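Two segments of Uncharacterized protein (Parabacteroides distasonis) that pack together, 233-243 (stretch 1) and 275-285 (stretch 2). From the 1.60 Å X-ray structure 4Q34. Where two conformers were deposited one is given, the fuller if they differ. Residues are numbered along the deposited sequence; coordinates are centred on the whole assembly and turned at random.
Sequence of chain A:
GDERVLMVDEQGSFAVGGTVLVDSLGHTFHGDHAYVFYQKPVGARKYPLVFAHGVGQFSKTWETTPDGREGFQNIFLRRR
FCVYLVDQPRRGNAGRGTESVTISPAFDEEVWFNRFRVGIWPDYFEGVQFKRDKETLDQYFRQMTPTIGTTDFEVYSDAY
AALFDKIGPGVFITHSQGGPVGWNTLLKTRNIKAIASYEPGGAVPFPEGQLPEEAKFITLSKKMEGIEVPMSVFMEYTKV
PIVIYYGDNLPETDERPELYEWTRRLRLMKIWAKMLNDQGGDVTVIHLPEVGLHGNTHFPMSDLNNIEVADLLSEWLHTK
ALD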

# COMPACT_ATOMS: atom_id res chain seq x y z
N VAL A 233 29.87 17.51 -7.34
CA VAL A 233 28.63 16.78 -7.22
C VAL A 233 28.45 15.87 -8.46
O VAL A 233 28.12 14.70 -8.34
CB VAL A 233 27.45 17.73 -7.02
CG1 VAL A 233 26.14 16.99 -7.06
CG2 VAL A 233 27.60 18.45 -5.68
N PHE A 234 28.72 16.43 -9.63
CA PHE A 234 28.68 15.64 -10.87
C PHE A 234 29.57 14.42 -10.76
O PHE A 234 29.17 13.33 -11.16
CB PHE A 234 29.08 16.50 -12.06
CG PHE A 234 28.98 15.78 -13.39
CD1 PHE A 234 27.74 15.42 -13.90
CD2 PHE A 234 30.13 15.48 -14.12
CE1 PHE A 234 27.62 14.79 -15.12
CE2 PHE A 234 30.02 14.83 -15.37
CZ PHE A 234 28.77 14.50 -15.85
N MSE A 235 30.76 14.59 -10.16
CA MSE A 235 31.70 13.47 -10.01
C MSE A 235 31.16 12.35 -9.16
O MSE A 235 31.63 11.21 -9.25
CB MSE A 235 33.07 13.89 -9.44
CG MSE A 235 33.80 14.85 -10.36
SE MSE A 235 34.35 14.03 -12.10
CE MSE A 235 35.31 12.48 -11.32
N GLU A 236 30.19 12.64 -8.28
CA GLU A 236 29.60 11.56 -7.47
C GLU A 236 28.94 10.49 -8.32
O GLU A 236 28.94 9.33 -7.94
CB GLU A 236 28.63 12.07 -6.37
CG GLU A 236 29.10 13.25 -5.52
CD GLU A 236 30.16 12.94 -4.49
OE1 GLU A 236 30.59 11.76 -4.40
OE2 GLU A 236 30.57 13.90 -3.77
N TYR A 237 28.46 10.83 -9.54
CA TYR A 237 27.77 9.88 -10.39
C TYR A 237 28.74 8.95 -11.15
O TYR A 237 28.30 8.11 -11.91
CB TYR A 237 26.83 10.61 -11.36
CG TYR A 237 25.79 11.39 -10.56
CD1 TYR A 237 24.71 10.75 -10.02
CD2 TYR A 237 25.92 12.75 -10.35
CE1 TYR A 237 23.79 11.43 -9.21
CE2 TYR A 237 25.01 13.43 -9.58
CZ TYR A 237 23.94 12.77 -9.01
OH TYR A 237 23.01 13.49 -8.26
N THR A 238 30.06 9.16 -10.95
CA THR A 238 31.08 8.30 -11.51
C THR A 238 31.41 7.16 -10.59
O THR A 238 32.21 6.32 -10.97
CB THR A 238 32.42 9.02 -11.83
OG1 THR A 238 33.09 9.41 -10.61
CG2 THR A 238 32.21 10.24 -12.75
N LYS A 239 30.87 7.17 -9.37
CA LYS A 239 31.40 6.33 -8.30
C LYS A 239 30.68 4.98 -8.12
O LYS A 239 31.17 4.14 -7.38
CB LYS A 239 31.36 7.12 -6.99
CG LYS A 239 32.39 8.27 -6.99
CD LYS A 239 32.30 9.10 -5.72
CE LYS A 239 33.16 10.35 -5.83
NZ LYS A 239 33.14 11.10 -4.56
N VAL A 240 29.56 4.77 -8.80
CA VAL A 240 28.84 3.49 -8.77
C VAL A 240 28.40 3.15 -10.17
O VAL A 240 28.16 4.04 -11.01
CB VAL A 240 27.58 3.54 -7.87
CG1 VAL A 240 27.96 3.92 -6.46
CG2 VAL A 240 26.55 4.51 -8.43
N PRO A 241 28.28 1.85 -10.45
CA PRO A 241 27.73 1.51 -11.76
C PRO A 241 26.28 1.90 -11.93
O PRO A 241 25.45 1.76 -11.01
CB PRO A 241 27.83 -0.03 -11.83
CG PRO A 241 28.35 -0.47 -10.54
CD PRO A 241 28.60 0.68 -9.61
N ILE A 242 25.96 2.45 -13.11
CA ILE A 242 24.61 2.85 -13.44
C ILE A 242 24.22 2.27 -14.79
O ILE A 242 25.02 2.28 -15.72
CB ILE A 242 24.51 4.38 -13.49
CG1 ILE A 242 24.84 4.98 -12.12
CG2 ILE A 242 23.14 4.83 -13.96
CD1 ILE A 242 24.96 6.49 -12.09
N VAL A 243 23.00 1.71 -14.85
CA VAL A 243 22.41 1.27 -16.13
C VAL A 243 21.05 1.97 -16.29
O VAL A 243 20.31 2.14 -15.36
CB VAL A 243 22.35 -0.28 -16.27
CG1 VAL A 243 21.39 -0.91 -15.26
CG2 VAL A 243 21.91 -0.69 -17.68
N MSE A 275 29.62 11.67 -20.84
CA MSE A 275 30.32 12.65 -20.06
C MSE A 275 30.80 12.06 -18.76
O MSE A 275 31.91 12.34 -18.36
CB MSE A 275 29.40 13.85 -19.80
CG MSE A 275 29.31 14.62 -21.10
SE MSE A 275 28.10 16.15 -20.82
CE MSE A 275 29.07 16.87 -19.26
N LEU A 276 29.98 11.24 -18.12
CA LEU A 276 30.44 10.57 -16.88
C LEU A 276 31.53 9.53 -17.14
O LEU A 276 32.51 9.44 -16.40
CB LEU A 276 29.27 9.95 -16.14
CG LEU A 276 28.36 10.96 -15.42
CD1 LEU A 276 27.02 10.33 -15.03
CD2 LEU A 276 29.06 11.56 -14.21
N ASN A 277 31.36 8.77 -18.20
CA ASN A 277 32.37 7.74 -18.50
C ASN A 277 33.73 8.38 -18.84
O ASN A 277 34.80 7.85 -18.46
CB ASN A 277 31.89 6.83 -19.64
CG ASN A 277 30.72 5.93 -19.23
OD1 ASN A 277 30.53 5.64 -18.05
ND2 ASN A 277 29.95 5.47 -20.20
N ASP A 278 33.70 9.57 -19.47
CA ASP A 278 34.93 10.29 -19.75
C ASP A 278 35.65 10.79 -18.48
O ASP A 278 36.85 11.16 -18.54
CB ASP A 278 34.65 11.49 -20.67
CG ASP A 278 34.40 11.10 -22.10
OD1 ASP A 278 34.69 9.94 -22.49
OD2 ASP A 278 33.91 11.96 -22.85
N GLN A 279 34.92 10.84 -17.37
CA GLN A 279 35.44 11.25 -16.07
C GLN A 279 35.67 10.03 -15.15
O GLN A 279 35.85 10.19 -13.92
CB GLN A 279 34.46 12.20 -15.37
CG GLN A 279 34.38 13.58 -15.99
CD GLN A 279 35.74 14.22 -16.23
OE1 GLN A 279 36.48 14.52 -15.30
NE2 GLN A 279 36.05 14.44 -17.49
N GLY A 280 35.64 8.83 -15.74
CA GLY A 280 35.90 7.60 -14.98
C GLY A 280 34.69 6.83 -14.49
O GLY A 280 34.84 5.88 -13.70
N GLY A 281 33.50 7.23 -14.92
CA GLY A 281 32.29 6.55 -14.49
C GLY A 281 32.04 5.23 -15.21
O GLY A 281 32.82 4.80 -16.05
N ASP A 282 30.90 4.64 -14.88
CA ASP A 282 30.46 3.37 -15.43
C ASP A 282 28.95 3.44 -15.63
O ASP A 282 28.18 2.89 -14.84
CB ASP A 282 30.81 2.26 -14.46
CG ASP A 282 30.39 0.90 -14.94
OD1 ASP A 282 29.92 0.79 -16.09
OD2 ASP A 282 30.55 -0.06 -14.17
N VAL A 283 28.54 4.15 -16.70
CA VAL A 283 27.16 4.33 -17.02
C VAL A 283 26.86 3.69 -18.37
O VAL A 283 27.57 3.95 -19.33
CB VAL A 283 26.81 5.83 -17.08
CG1 VAL A 283 25.33 6.02 -17.30
CG2 VAL A 283 27.30 6.54 -15.81
N THR A 284 25.84 2.86 -18.40
CA THR A 284 25.43 2.12 -19.60
C THR A 284 24.01 2.53 -19.91
O THR A 284 23.16 2.56 -19.01
CB THR A 284 25.48 0.61 -19.32
OG1 THR A 284 26.82 0.23 -18.94
CG2 THR A 284 25.08 -0.21 -20.54
N VAL A 285 23.75 2.85 -21.17
CA VAL A 285 22.41 3.13 -21.61
C VAL A 285 22.03 2.12 -22.66
O VAL A 285 22.75 1.96 -23.63
CB VAL A 285 22.29 4.53 -22.19
CG1 VAL A 285 20.87 4.81 -22.63
CG2 VAL A 285 22.76 5.56 -21.17
O HOH W 1 29.26 5.69 -12.81
O HOH W 2 27.01 0.34 -16.19

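The closest approach of CA atoms comes before the strand pairing: the CA atoms of Thr238 and Gly281 lie only 3.7 Å apart, and Gly281 CA sits 3.5 Å from Thr238 O in a CA-H...O contact. Glycine suits this spot, since a CB here would crowd Thr238 CA and clash with Leu276 O. Its neighbour Gly280, closing a type I turn from Asn277, has a positive phi that also favours glycine.

Further along, Ile242 and Val243 pair with Val283 and Thr284 as parallel strands. Ile242 N donates to Asp282 O (2.8 Å), and Thr284 N donates to Ile242 O (2.9 Å), so Ile242 bonds to the residues flanking its bridge partner, Val283, as parallel pairing requires. The side chains of Ile242 and Val283 share one sheet face, where CG2 of Ile242 meets CG1 of Val283 at 4.2 Å; Val243 and Thr284 occupy the other.

Where the strands have yet to pair, water 1 donates to Tyr237 O and Val240 O and accepts from Asp282 N, satisfying three backbone groups at once.

Among the side chains earlier in each stretch, Leu276 points toward stretch 1. Leu276 CD2 lies over the face of the Phe234 ring, 3.6 Å from its centroid, in a CH-pi contact, and Leu276 CD1 and CD2 both lie 3.7 Å from Tyr237 CB. An apolar side chain suits this buried pocket.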